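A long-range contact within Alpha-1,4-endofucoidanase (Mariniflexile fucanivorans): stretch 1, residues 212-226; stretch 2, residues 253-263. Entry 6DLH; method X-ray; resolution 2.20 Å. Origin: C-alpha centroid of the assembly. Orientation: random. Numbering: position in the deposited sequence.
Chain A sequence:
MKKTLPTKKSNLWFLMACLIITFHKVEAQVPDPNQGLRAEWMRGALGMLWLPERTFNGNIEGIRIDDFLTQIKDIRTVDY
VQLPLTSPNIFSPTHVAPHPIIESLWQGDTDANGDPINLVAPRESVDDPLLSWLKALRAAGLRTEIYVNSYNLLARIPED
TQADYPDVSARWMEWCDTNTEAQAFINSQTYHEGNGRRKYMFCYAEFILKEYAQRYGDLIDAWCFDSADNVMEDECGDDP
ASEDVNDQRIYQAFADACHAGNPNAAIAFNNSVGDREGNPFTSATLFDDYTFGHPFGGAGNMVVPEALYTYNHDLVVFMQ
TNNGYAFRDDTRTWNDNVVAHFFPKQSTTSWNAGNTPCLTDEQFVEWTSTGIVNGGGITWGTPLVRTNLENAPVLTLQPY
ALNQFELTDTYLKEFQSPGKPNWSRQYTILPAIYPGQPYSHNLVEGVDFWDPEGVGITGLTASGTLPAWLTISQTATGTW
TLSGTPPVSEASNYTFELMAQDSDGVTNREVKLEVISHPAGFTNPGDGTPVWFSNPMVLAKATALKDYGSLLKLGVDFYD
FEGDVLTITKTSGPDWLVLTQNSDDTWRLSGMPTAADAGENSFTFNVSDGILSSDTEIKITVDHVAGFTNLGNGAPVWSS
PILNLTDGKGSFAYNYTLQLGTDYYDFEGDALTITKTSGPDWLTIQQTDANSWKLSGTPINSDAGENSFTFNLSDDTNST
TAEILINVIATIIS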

# COMPACT_ATOMS: atom_id res chain seq x y z
N TYR A 212 -11.34 8.44 7.93
CA TYR A 212 -10.99 7.23 7.22
C TYR A 212 -12.04 6.14 7.44
O TYR A 212 -12.58 5.59 6.49
CB TYR A 212 -9.60 6.77 7.66
CG TYR A 212 -8.46 7.57 7.09
CD1 TYR A 212 -8.36 7.82 5.73
CD2 TYR A 212 -7.45 8.05 7.91
CE1 TYR A 212 -7.30 8.53 5.20
CE2 TYR A 212 -6.38 8.75 7.40
CZ TYR A 212 -6.30 8.99 6.04
OH TYR A 212 -5.24 9.69 5.54
N ALA A 213 -12.35 5.86 8.71
CA ALA A 213 -13.23 4.74 9.02
C ALA A 213 -14.59 4.94 8.36
O ALA A 213 -15.19 3.99 7.86
CB ALA A 213 -13.34 4.55 10.51
N GLN A 214 -15.06 6.20 8.36
CA GLN A 214 -16.38 6.56 7.85
C GLN A 214 -16.41 6.43 6.33
O GLN A 214 -17.39 5.95 5.76
CB GLN A 214 -16.78 7.95 8.34
CG GLN A 214 -17.29 7.96 9.77
CD GLN A 214 -17.76 9.32 10.25
OE1 GLN A 214 -17.06 10.32 10.14
NE2 GLN A 214 -18.96 9.34 10.81
N ARG A 215 -15.32 6.86 5.69
CA ARG A 215 -15.14 6.75 4.25
C ARG A 215 -15.28 5.29 3.81
O ARG A 215 -16.12 4.97 2.96
CB ARG A 215 -13.77 7.32 3.87
CG ARG A 215 -13.66 7.80 2.43
CD ARG A 215 -12.24 8.14 2.04
NE ARG A 215 -11.69 9.36 2.62
CZ ARG A 215 -10.40 9.70 2.59
NH1 ARG A 215 -10.01 10.89 3.04
NH2 ARG A 215 -9.50 8.86 2.12
N TYR A 216 -14.49 4.39 4.42
CA TYR A 216 -14.28 3.06 3.88
C TYR A 216 -15.40 2.10 4.29
O TYR A 216 -15.67 1.15 3.56
CB TYR A 216 -12.85 2.58 4.12
CG TYR A 216 -11.82 3.49 3.51
CD1 TYR A 216 -11.89 3.83 2.16
CD2 TYR A 216 -10.80 4.03 4.26
CE1 TYR A 216 -10.96 4.68 1.59
CE2 TYR A 216 -9.86 4.88 3.70
CZ TYR A 216 -9.94 5.21 2.36
OH TYR A 216 -9.03 6.06 1.80
N GLY A 217 -16.05 2.38 5.42
CA GLY A 217 -17.18 1.57 5.84
C GLY A 217 -16.78 0.11 6.04
O GLY A 217 -15.75 -0.18 6.65
N ASP A 218 -17.59 -0.81 5.51
CA ASP A 218 -17.42 -2.23 5.75
C ASP A 218 -16.36 -2.83 4.82
O ASP A 218 -16.24 -4.05 4.72
CB ASP A 218 -18.76 -2.96 5.67
CG ASP A 218 -19.31 -3.09 4.26
OD1 ASP A 218 -18.60 -2.67 3.31
OD2 ASP A 218 -20.44 -3.60 4.12
N LEU A 219 -15.59 -1.97 4.15
CA LEU A 219 -14.47 -2.43 3.34
C LEU A 219 -13.29 -2.79 4.25
O LEU A 219 -12.32 -3.40 3.80
CB LEU A 219 -14.09 -1.34 2.33
CG LEU A 219 -15.06 -1.12 1.16
CD1 LEU A 219 -14.61 0.04 0.29
CD2 LEU A 219 -15.22 -2.37 0.31
N ILE A 220 -13.41 -2.42 5.53
CA ILE A 220 -12.41 -2.65 6.56
C ILE A 220 -13.02 -3.54 7.64
O ILE A 220 -13.97 -3.13 8.30
CB ILE A 220 -11.94 -1.31 7.16
CG1 ILE A 220 -11.19 -0.47 6.12
CG2 ILE A 220 -11.11 -1.53 8.42
CD1 ILE A 220 -10.72 0.87 6.63
N ASP A 221 -12.44 -4.74 7.85
CA ASP A 221 -13.02 -5.67 8.81
C ASP A 221 -12.34 -5.59 10.17
O ASP A 221 -12.93 -5.96 11.18
CB ASP A 221 -13.05 -7.11 8.29
CG ASP A 221 -13.84 -7.27 7.01
OD1 ASP A 221 -13.29 -6.95 5.95
OD2 ASP A 221 -14.99 -7.73 7.08
N ALA A 222 -11.09 -5.11 10.20
CA ALA A 222 -10.28 -5.15 11.41
C ALA A 222 -9.25 -4.03 11.38
O ALA A 222 -8.80 -3.65 10.30
CB ALA A 222 -9.59 -6.50 11.54
N TRP A 223 -8.90 -3.53 12.57
CA TRP A 223 -7.83 -2.57 12.77
C TRP A 223 -6.86 -3.12 13.82
O TRP A 223 -7.29 -3.55 14.89
CB TRP A 223 -8.40 -1.23 13.28
CG TRP A 223 -9.35 -0.52 12.38
CD1 TRP A 223 -10.69 -0.75 12.24
CD2 TRP A 223 -9.05 0.60 11.53
NE1 TRP A 223 -11.23 0.13 11.35
CE2 TRP A 223 -10.25 0.98 10.90
CE3 TRP A 223 -7.88 1.32 11.24
CZ2 TRP A 223 -10.32 2.03 9.98
CZ3 TRP A 223 -7.95 2.36 10.33
CH2 TRP A 223 -9.15 2.70 9.71
N CYS A 224 -5.56 -3.07 13.55
CA CYS A 224 -4.61 -3.41 14.60
C CYS A 224 -3.68 -2.22 14.84
O CYS A 224 -3.06 -1.74 13.90
CB CYS A 224 -3.84 -4.69 14.30
SG CYS A 224 -2.83 -4.61 12.79
N PHE A 225 -3.61 -1.77 16.11
CA PHE A 225 -2.86 -0.58 16.48
C PHE A 225 -1.57 -0.98 17.19
O PHE A 225 -1.60 -1.49 18.31
CB PHE A 225 -3.71 0.34 17.37
CG PHE A 225 -4.92 0.92 16.67
CD1 PHE A 225 -4.79 2.03 15.85
CD2 PHE A 225 -6.17 0.35 16.83
CE1 PHE A 225 -5.90 2.56 15.19
CE2 PHE A 225 -7.28 0.87 16.17
CZ PHE A 225 -7.14 1.97 15.36
N ASP A 226 -0.44 -0.70 16.54
CA ASP A 226 0.88 -1.05 17.03
C ASP A 226 1.37 0.04 17.98
O ASP A 226 0.85 1.15 17.97
CB ASP A 226 1.83 -1.20 15.84
CG ASP A 226 3.08 -2.03 16.12
OD1 ASP A 226 3.18 -2.60 17.22
OD2 ASP A 226 3.93 -2.10 15.20
N ALA A 253 -11.12 6.26 22.35
CA ALA A 253 -11.17 7.23 21.27
C ALA A 253 -10.93 6.52 19.93
O ALA A 253 -11.68 6.73 18.98
CB ALA A 253 -10.17 8.33 21.51
N PHE A 254 -9.92 5.65 19.92
CA PHE A 254 -9.49 4.95 18.72
C PHE A 254 -10.56 3.94 18.29
O PHE A 254 -10.96 3.92 17.13
CB PHE A 254 -8.11 4.33 18.93
CG PHE A 254 -6.96 5.28 18.73
CD1 PHE A 254 -6.88 6.47 19.45
CD2 PHE A 254 -5.94 4.98 17.84
CE1 PHE A 254 -5.81 7.34 19.27
CE2 PHE A 254 -4.88 5.85 17.65
CZ PHE A 254 -4.81 7.03 18.37
N ALA A 255 -11.05 3.14 19.24
CA ALA A 255 -12.03 2.11 18.92
C ALA A 255 -13.32 2.74 18.38
O ALA A 255 -13.85 2.28 17.37
CB ALA A 255 -12.29 1.23 20.11
N ASP A 256 -13.81 3.78 19.07
CA ASP A 256 -15.04 4.47 18.70
C ASP A 256 -14.91 5.10 17.31
O ASP A 256 -15.86 5.07 16.53
CB ASP A 256 -15.42 5.54 19.72
CG ASP A 256 -16.04 5.01 21.01
OD1 ASP A 256 -16.76 3.99 20.95
OD2 ASP A 256 -15.80 5.63 22.05
N ALA A 257 -13.74 5.69 17.03
CA ALA A 257 -13.47 6.30 15.74
C ALA A 257 -13.60 5.27 14.61
O ALA A 257 -14.03 5.61 13.52
CB ALA A 257 -12.10 6.93 15.75
N CYS A 258 -13.23 4.01 14.90
CA CYS A 258 -13.30 2.91 13.95
C CYS A 258 -14.75 2.43 13.85
O CYS A 258 -15.22 2.08 12.77
CB CYS A 258 -12.40 1.75 14.36
SG CYS A 258 -10.62 2.14 14.35
N HIS A 259 -15.44 2.39 15.00
CA HIS A 259 -16.77 1.82 15.05
C HIS A 259 -17.81 2.79 14.48
O HIS A 259 -18.91 2.38 14.13
CB HIS A 259 -17.11 1.33 16.46
CG HIS A 259 -16.41 0.08 16.85
ND1 HIS A 259 -15.62 -0.00 17.98
CD2 HIS A 259 -16.37 -1.14 16.27
CE1 HIS A 259 -15.13 -1.22 18.09
NE2 HIS A 259 -15.58 -1.94 17.04
N ALA A 260 -17.43 4.08 14.37
CA ALA A 260 -18.28 5.08 13.74
C ALA A 260 -18.48 4.73 12.27
O ALA A 260 -19.57 4.94 11.73
CB ALA A 260 -17.67 6.45 13.92
N GLY A 261 -17.44 4.18 11.63
CA GLY A 261 -17.48 3.80 10.22
C GLY A 261 -18.01 2.38 10.01
O GLY A 261 -18.85 2.15 9.14
N ASN A 262 -17.49 1.43 10.80
CA ASN A 262 -17.95 0.05 10.76
C ASN A 262 -18.14 -0.43 12.19
O ASN A 262 -17.17 -0.63 12.91
CB ASN A 262 -16.99 -0.86 9.99
CG ASN A 262 -17.49 -2.29 9.86
OD1 ASN A 262 -18.64 -2.59 10.20
ND2 ASN A 262 -16.65 -3.16 9.35
N PRO A 263 -19.40 -0.64 12.65
CA PRO A 263 -19.65 -1.03 14.03
C PRO A 263 -19.24 -2.48 14.30
O PRO A 263 -19.23 -2.92 15.44
CB PRO A 263 -21.18 -0.86 14.18
CG PRO A 263 -21.72 -1.05 12.78
CD PRO A 263 -20.64 -0.52 11.86

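Stretch 1 runs from the end of a helix through a turn into a strand, and stretch 2 packs along it, burying 530 Å² in total. Ala-213, on the helix, points toward stretch 2. Its CB lies 3.3 Å from Ala-257 O and 3.8 Å from Cys-258 CA, so its small methyl group lets the backbones come close. Ala-213 O also meets Gly-261 CA at 3.3 Å in a CA-H...O contact, while accepting the helical hydrogen bond from Gly-217 N. Gly-261 suits this place: an ideal CB there would sit 2.0 Å from Ala-213 O and 2.8 Å from Gln-214 N, a clash with both. The CA atoms of Gln-214 and Gly-261 are just 3.8 Å apart. The exposed Gln-214 side chain runs past Ala-260, with CG 4.4 Å from Ala-260 CB.

Gly-217 leaves the helix with positive phi, a conformation that favours glycine. Its CA lies 3.7 Å from Gly-261 O, and its O lies 3.6 Å from Asn-262 CB. In the turn before the strand comes the one hydrogen bond between the stretches: Asn-262 ND2 donates to Ile-220 O at 2.9 Å, with an angle of 154°. Asn-262 is buried and has chi1 in the t rotamer. Its amide gives the turn carbonyl a partner.

In the strand, Trp-223 and Phe-225 both point toward the helix of stretch 2, which runs nearly antiparallel at 158°. Cys-258 SG sits over the face of the Trp-223 five-membered ring, 3.4 Å from its centroid and 4° off the normal. The same SG reaches the edge of Phe-225, 3.6 Å from CZ. Cysteine thus offers a compact, polarizable atom to two aromatic rings. Phe-254 turns its edge to the face of Phe-225, with planes at 79° and Phe-254 CD2 3.6 Å from Phe-225 CE1. These buried side chains form the apolar end of the contact.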